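Nitroreductase (Bacteroides fragilis NCTC 9343, PDB 3EK3) is an FMN-containing nitroreductase that reduces nitro compounds, probably with NADH or NADPH as electron donor. Local coordinates at the interface of chains A and B. Numbering follows the deposited sequence. Chains: chain A/B, Nitroreductase.

Contact 1: the interface of chains A and B. Residues chain A 110-111, 133, 135, 138, 162; chain B 107, 111.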
loop_
_atom_site.group_PDB
_atom_site.type_symbol
_atom_site.label_atom_id
_atom_site.label_comp_id
_atom_site.label_asym_id
_atom_site.label_seq_id
_atom_site.Cartn_x
_atom_site.Cartn_y
_atom_site.Cartn_z
ATOM N N GLY A 110 -2.225 8.631 -1.658
ATOM C CA GLY A 110 -2.269 7.413 -2.430
ATOM C C GLY A 110 -1.694 6.226 -1.686
ATOM O O GLY A 110 -2.071 5.082 -1.951
HETATM N N MSE A 111 -0.740 6.487 -0.783
HETATM C CA MSE A 111 -0.207 5.382 -0.007
HETATM C C MSE A 111 -1.217 4.872 0.996
HETATM O O MSE A 111 -1.318 3.635 1.207
HETATM C CB MSE A 111 1.143 5.769 0.636
HETATM C CG MSE A 111 2.206 6.105 -0.403
HETATM SE SE MSE A 111 4.002 6.159 0.265
HETATM C CE MSE A 111 3.646 7.440 1.644
ATOM N N TRP A 133 -5.293 -5.111 -9.246
ATOM C CA TRP A 133 -5.243 -3.660 -9.247
ATOM C C TRP A 133 -5.693 -3.196 -10.615
ATOM O O TRP A 133 -5.135 -3.602 -11.619
ATOM C CB TRP A 133 -3.805 -3.153 -9.008
ATOM C CG TRP A 133 -3.718 -1.696 -8.735
ATOM C CD1 TRP A 133 -3.992 -0.677 -9.595
ATOM C CD2 TRP A 133 -3.282 -1.082 -7.515
ATOM N NE1 TRP A 133 -3.790 0.524 -8.980
ATOM C CE2 TRP A 133 -3.337 0.313 -7.702
ATOM C CE3 TRP A 133 -2.832 -1.583 -6.289
ATOM C CZ2 TRP A 133 -3.005 1.206 -6.693
ATOM C CZ3 TRP A 133 -2.491 -0.707 -5.293
ATOM C CH2 TRP A 133 -2.553 0.689 -5.507
ATOM N N ASN A 135 -5.846 0.352 -12.491
ATOM C CA ASN A 135 -5.285 1.713 -12.328
ATOM C C ASN A 135 -5.869 2.773 -13.238
ATOM O O ASN A 135 -5.460 3.915 -13.160
ATOM C CB ASN A 135 -3.768 1.656 -12.515
ATOM C CG ASN A 135 -3.014 2.669 -11.648
ATOM O OD1 ASN A 135 -3.411 2.952 -10.515
ATOM N ND2 ASN A 135 -1.904 3.161 -12.164
ATOM N N GLY A 138 -6.980 6.536 -12.190
ATOM C CA GLY A 138 -6.058 7.560 -11.669
ATOM C C GLY A 138 -5.912 8.770 -12.554
ATOM O O GLY A 138 -5.936 9.907 -12.063
ATOM N N TYR A 162 -7.223 6.713 -6.389
ATOM C CA TYR A 162 -5.830 6.249 -6.359
ATOM C C TYR A 162 -5.633 4.787 -6.846
ATOM O O TYR A 162 -4.537 4.428 -7.331
ATOM C CB TYR A 162 -5.275 6.473 -4.957
ATOM C CG TYR A 162 -5.097 7.966 -4.711
ATOM C CD1 TYR A 162 -3.961 8.619 -5.151
ATOM C CD2 TYR A 162 -6.083 8.722 -4.072
ATOM C CE1 TYR A 162 -3.820 10.024 -4.972
ATOM C CE2 TYR A 162 -5.951 10.092 -3.901
ATOM C CZ TYR A 162 -4.824 10.740 -4.334
ATOM O OH TYR A 162 -4.667 12.109 -4.153
ATOM N N TRP B 107 4.197 7.503 -11.627
ATOM C CA TRP B 107 3.451 8.320 -10.663
ATOM C C TRP B 107 3.004 7.498 -9.480
ATOM O O TRP B 107 2.782 8.027 -8.385
ATOM C CB TRP B 107 2.276 9.061 -11.308
ATOM C CG TRP B 107 1.130 8.231 -11.797
ATOM C CD1 TRP B 107 0.885 7.880 -13.088
ATOM C CD2 TRP B 107 0.020 7.732 -11.024
ATOM N NE1 TRP B 107 -0.294 7.190 -13.170
ATOM C CE2 TRP B 107 -0.844 7.073 -11.923
ATOM C CE3 TRP B 107 -0.339 7.801 -9.675
ATOM C CZ2 TRP B 107 -2.033 6.482 -11.513
ATOM C CZ3 TRP B 107 -1.516 7.159 -9.242
ATOM C CH2 TRP B 107 -2.344 6.511 -10.164
HETATM N N MSE B 111 2.913 4.054 -4.280
HETATM C CA MSE B 111 1.937 3.011 -4.024
HETATM C C MSE B 111 2.558 1.635 -4.122
HETATM O O MSE B 111 2.220 0.738 -3.308
HETATM C CB MSE B 111 0.703 3.184 -4.936
HETATM C CG MSE B 111 -0.019 4.503 -4.692
HETATM SE SE MSE B 111 -1.782 4.612 -5.439
HETATM C CE MSE B 111 -1.249 4.187 -7.229
#
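B:Trp107 and B:Met111 pack against chain A in a two-fold symmetric homodimer interface; their twins do the same in reverse, tying the subunits together beside the flavin sites. Such dimers are typical of the nitroreductase family. The carboxamide of A:Asn135 sits in a stepped, near-parallel position beside and beyond the CZ2-CH2 rim of the B:Trp107 indole, with the two planes 15° apart. The amide nitrogen ND2 of A:Asn135 comes 3.4 Å from CZ2, an offset contact that suits a long, flat indole because its far edge reaches across to the partner. The amide is steadied from behind: NE1 of A:Trp133 donates a hydrogen bond of 2.9 Å to OD1 of A:Asn135, approaching from above the carbonyl plane. B:Met111, a selenomethionine, provides a flexible, polarisable chain. Its bend at chi3 (-55°) directs the methyl CE 3.3 Å from the carbonyl O of A:Tyr162 and 3.5 Å from CZ2 of A:Trp133, whose side chain it crosses at about a right angle. The selenium SE lies 3.3 Å from the same O of A:Tyr162, and CG packs 3.5 Å from O of A:Gly110, where the lack of a side chain probably leaves room for the selenomethionine chain. B:Met111 lies near the start of helix 109-126 and B:Trp107 in the loop just before it, while A:Trp133 belongs to strand 130-134, A:Tyr162 to strand 160-168, and the FMN-binding A:Asn135 to the loop after A:Trp133.

Contact 2: the interface of chains A and B. Residues chain A 7-8, 11, 122; chain B 36, 119, 122-123.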
loop_
_atom_site.group_PDB
_atom_site.type_symbol
_atom_site.label_atom_id
_atom_site.label_comp_id
_atom_site.label_asym_id
_atom_site.label_seq_id
_atom_site.Cartn_x
_atom_site.Cartn_y
_atom_site.Cartn_z
ATOM N N VAL A 7 -0.638 -16.539 6.885
ATOM C CA VAL A 7 -0.474 -15.163 6.383
ATOM C C VAL A 7 0.651 -15.071 5.348
ATOM O O VAL A 7 0.479 -14.516 4.256
ATOM C CB VAL A 7 -0.212 -14.140 7.517
ATOM C CG1 VAL A 7 0.154 -12.749 6.947
ATOM C CG2 VAL A 7 -1.454 -14.023 8.409
ATOM N N LEU A 8 1.804 -15.611 5.703
ATOM C CA LEU A 8 2.948 -15.600 4.816
ATOM C C LEU A 8 2.648 -16.313 3.507
ATOM O O LEU A 8 3.035 -15.848 2.432
ATOM C CB LEU A 8 4.134 -16.204 5.532
ATOM C CG LEU A 8 4.645 -15.455 6.781
ATOM C CD1 LEU A 8 5.798 -16.171 7.416
ATOM C CD2 LEU A 8 5.054 -14.009 6.407
ATOM N N ILE A 11 0.253 -14.232 1.410
ATOM C CA ILE A 11 0.999 -13.120 0.805
ATOM C C ILE A 11 1.739 -13.573 -0.476
ATOM O O ILE A 11 1.689 -12.887 -1.502
ATOM C CB ILE A 11 1.983 -12.497 1.822
ATOM C CG1 ILE A 11 1.206 -11.588 2.802
ATOM C CG2 ILE A 11 3.079 -11.709 1.116
ATOM C CD1 ILE A 11 2.002 -11.105 4.033
ATOM N N LEU A 122 -5.291 -9.374 -0.119
ATOM C CA LEU A 122 -4.944 -10.467 0.782
ATOM C C LEU A 122 -6.177 -11.106 1.424
ATOM O O LEU A 122 -6.305 -12.332 1.490
ATOM C CB LEU A 122 -3.944 -9.965 1.826
ATOM C CG LEU A 122 -2.577 -9.548 1.270
ATOM C CD1 LEU A 122 -1.662 -8.938 2.376
ATOM C CD2 LEU A 122 -1.849 -10.691 0.539
ATOM N N ALA B 36 8.055 -11.009 2.225
ATOM C CA ALA B 36 6.633 -10.673 2.099
ATOM C C ALA B 36 6.484 -9.346 1.351
ATOM O O ALA B 36 5.652 -9.263 0.458
ATOM C CB ALA B 36 5.932 -10.636 3.467
ATOM N N ASN B 119 2.373 -5.507 3.296
ATOM C CA ASN B 119 2.755 -6.929 3.432
ATOM C C ASN B 119 3.690 -7.188 4.626
ATOM O O ASN B 119 3.526 -8.144 5.372
ATOM C CB ASN B 119 3.410 -7.434 2.124
ATOM C CG ASN B 119 2.393 -7.781 1.069
ATOM O OD1 ASN B 119 1.180 -7.593 1.270
ATOM N ND2 ASN B 119 2.872 -8.316 -0.069
ATOM N N LEU B 122 1.920 -6.975 7.972
ATOM C CA LEU B 122 1.103 -8.166 8.168
ATOM C C LEU B 122 1.946 -9.414 8.433
ATOM O O LEU B 122 1.658 -10.205 9.335
ATOM C CB LEU B 122 0.170 -8.344 6.968
ATOM C CG LEU B 122 -0.885 -7.242 6.795
ATOM C CD1 LEU B 122 -1.713 -7.433 5.487
ATOM C CD2 LEU B 122 -1.820 -7.108 8.011
ATOM N N ALA B 123 3.021 -9.561 7.672
ATOM C CA ALA B 123 4.000 -10.605 7.922
ATOM C C ALA B 123 4.514 -10.491 9.377
ATOM O O ALA B 123 4.584 -11.479 10.098
ATOM C CB ALA B 123 5.136 -10.485 6.927
HETATM O O HOH W 1 1.691 -10.332 -2.120
#
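Short helix 6-13 of chain A, carrying A:Val7, A:Leu8 and A:Ile11, runs roughly antiparallel to helix 109-126 of chain B and packs against B:Asn119, B:Leu122 and B:Ala123, with B:Ala36 of helix 27-38 alongside. A:Ile11 hides much surface here, and both its branches touch both helices. CG1 lies anti to the carbonyl carbon (chi1 -77°), which leaves CG2 anti to the backbone N, over the face of the B:Asn119 amide and 3.8 Å from CA of B:Ala36; CD1, at the end of the other branch, lies 3.6 Å from the backbone O of B:Asn119 and also borders CB of B:Ala36. A branched aliphatic chain suits this double role. Small residues suit the opposing surface: the methyl CB of B:Ala123 meets CD2 of A:Leu8 at 3.6 Å, close to the helix backbone. A:Val7 adds CG1 against the carbonyl of B:Leu122. Near the two-fold axis the twin leucines A:Leu122 and B:Leu122 reach toward each other tip to tip, their CD1 methyls 3.5 Å apart, a tight contact. CD1 of A:Leu122 also borders the amide oxygen of B:Asn119. That asparagine suits a mixed border, because its flat amide offers aliphatic neighbours a surface while ND2 donates a hydrogen bond of 3.0 Å to O of B:Ala36, joining two helices of its own subunit. Water 1 carries a polar link across the interface, 3.1 Å from ND2 of B:Asn119 and 2.6 Å from the carbonyl O of A:Ile11.

Contact 3: the interface of chains A and B. Residues chain A 114, 118, 121, 133; chain B 41, 111, 114-115.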
loop_
_atom_site.group_PDB
_atom_site.type_symbol
_atom_site.label_atom_id
_atom_site.label_comp_id
_atom_site.label_asym_id
_atom_site.label_seq_id
_atom_site.Cartn_x
_atom_site.Cartn_y
_atom_site.Cartn_z
ATOM N N ALA A 114 -3.219 2.534 -1.121
ATOM C CA ALA A 114 -2.489 1.314 -1.488
ATOM C C ALA A 114 -2.472 0.337 -0.330
ATOM O O ALA A 114 -2.585 -0.920 -0.516
ATOM C CB ALA A 114 -1.046 1.672 -1.955
ATOM N N GLU A 118 -3.984 -3.337 -0.654
ATOM C CA GLU A 118 -3.220 -4.546 -0.371
ATOM C C GLU A 118 -3.944 -5.435 0.631
ATOM O O GLU A 118 -4.015 -6.635 0.406
ATOM C CB GLU A 118 -1.792 -4.220 0.053
ATOM C CG GLU A 118 -0.820 -5.395 0.204
ATOM C CD GLU A 118 -0.610 -6.199 -1.073
ATOM O OE1 GLU A 118 -0.979 -5.710 -2.126
ATOM O OE2 GLU A 118 -0.097 -7.354 -1.040
ATOM N N PHE A 121 -6.738 -7.268 -1.307
ATOM C CA PHE A 121 -6.161 -8.364 -2.120
ATOM C C PHE A 121 -5.925 -9.606 -1.271
ATOM O O PHE A 121 -6.268 -10.734 -1.639
ATOM C CB PHE A 121 -4.821 -8.005 -2.745
ATOM C CG PHE A 121 -4.867 -6.919 -3.826
ATOM C CD1 PHE A 121 -5.998 -6.683 -4.639
ATOM C CD2 PHE A 121 -3.711 -6.197 -4.089
ATOM C CE1 PHE A 121 -5.962 -5.682 -5.644
ATOM C CE2 PHE A 121 -3.658 -5.218 -5.098
ATOM C CZ PHE A 121 -4.799 -4.968 -5.873
ATOM N N TRP A 133 -5.293 -5.111 -9.246
ATOM C CA TRP A 133 -5.243 -3.660 -9.247
ATOM C C TRP A 133 -5.693 -3.196 -10.615
ATOM O O TRP A 133 -5.135 -3.602 -11.619
ATOM C CB TRP A 133 -3.805 -3.153 -9.008
ATOM C CG TRP A 133 -3.718 -1.696 -8.735
ATOM C CD1 TRP A 133 -3.992 -0.677 -9.595
ATOM C CD2 TRP A 133 -3.282 -1.082 -7.515
ATOM N NE1 TRP A 133 -3.790 0.524 -8.980
ATOM C CE2 TRP A 133 -3.337 0.313 -7.702
ATOM C CE3 TRP A 133 -2.832 -1.583 -6.289
ATOM C CZ2 TRP A 133 -3.005 1.206 -6.693
ATOM C CZ3 TRP A 133 -2.491 -0.707 -5.293
ATOM C CH2 TRP A 133 -2.553 0.689 -5.507
ATOM N N PRO B 41 2.468 -6.533 -5.030
ATOM C CA PRO B 41 2.262 -6.196 -6.408
ATOM C C PRO B 41 3.038 -4.914 -6.681
ATOM O O PRO B 41 3.224 -4.110 -5.753
ATOM C CB PRO B 41 0.753 -5.909 -6.491
ATOM C CG PRO B 41 0.339 -5.529 -5.087
ATOM C CD PRO B 41 1.258 -6.354 -4.192
HETATM N N MSE B 111 2.913 4.054 -4.280
HETATM C CA MSE B 111 1.937 3.011 -4.024
HETATM C C MSE B 111 2.558 1.635 -4.122
HETATM O O MSE B 111 2.220 0.738 -3.308
HETATM C CB MSE B 111 0.703 3.184 -4.936
HETATM C CG MSE B 111 -0.019 4.503 -4.692
HETATM SE SE MSE B 111 -1.782 4.612 -5.439
HETATM C CE MSE B 111 -1.249 4.187 -7.229
ATOM N N ALA B 114 3.999 1.250 -0.697
ATOM C CA ALA B 114 2.979 1.067 0.345
ATOM C C ALA B 114 2.467 -0.359 0.341
ATOM O O ALA B 114 2.195 -0.973 1.425
ATOM C CB ALA B 114 1.821 2.091 0.147
ATOM N N CYS B 115 2.319 -0.928 -0.859
ATOM C CA CYS B 115 1.892 -2.348 -0.922
ATOM C C CYS B 115 2.896 -3.270 -0.244
ATOM O O CYS B 115 2.526 -4.179 0.504
ATOM C CB CYS B 115 1.646 -2.796 -2.348
ATOM S SG CYS B 115 0.189 -2.077 -3.132
#
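B:Pro41 packs against A:Glu118 in the two-fold dimer interface, where a loop of one subunit meets the long helix of the other and helps hold the pair together. The pyrrolidine ring of B:Pro41 is stiff and compact, and one end of it abuts both A:Glu118 and A:Phe121. Its CD lies 3.6 Å from the carboxylate carbon CD of A:Glu118, and its CG is 4.0 Å from the ring atom CE2 of A:Phe121. A:Glu118 has CG anti to the backbone N (chi1 -172°) and then bends at chi2 (60°), bringing the carboxylate round to the proline while CG stays 3.6 Å from the carbonyl O of B:Cys115. A:Ala114 makes the helix-to-helix contact: its CB touches that of its symmetry mate B:Ala114 at 3.6 Å, and a methyl is small enough to let the two helices approach closely. The same CB packs 3.8 Å from CB of B:Met111. B:Cys115 supplies a modest, polarisable thiol, whose SG sits 3.7 Å from CZ3 on the rim of the A:Trp133 indole. In the fold, A:Ala114, A:Glu118 and A:Phe121 line one side of helix 109-126, B:Met111, B:Ala114 and B:Cys115 belong to its two-fold mate, which crosses it at roughly 45°, and B:Pro41 lies in the loop after helix 27-38.

Helix 109-126 of each subunit is the common thread, contributing to all three contacts. The C-alpha centres of contact 1 and contact 3 are about 8 Å apart, and the two share A:Trp133 and B:Met111, so they merge into one continuous surface. Contact 2 lies farther along the helix pair, about 12 Å from contact 3 and about 20 Å from contact 1, with contact 3 bridging the two. Two-fold symmetry repeats every patch, giving an extended interface that probably fixes the subunits rigidly; through A:Asn135 in contact 1, dimer packing is also linked to the FMN site.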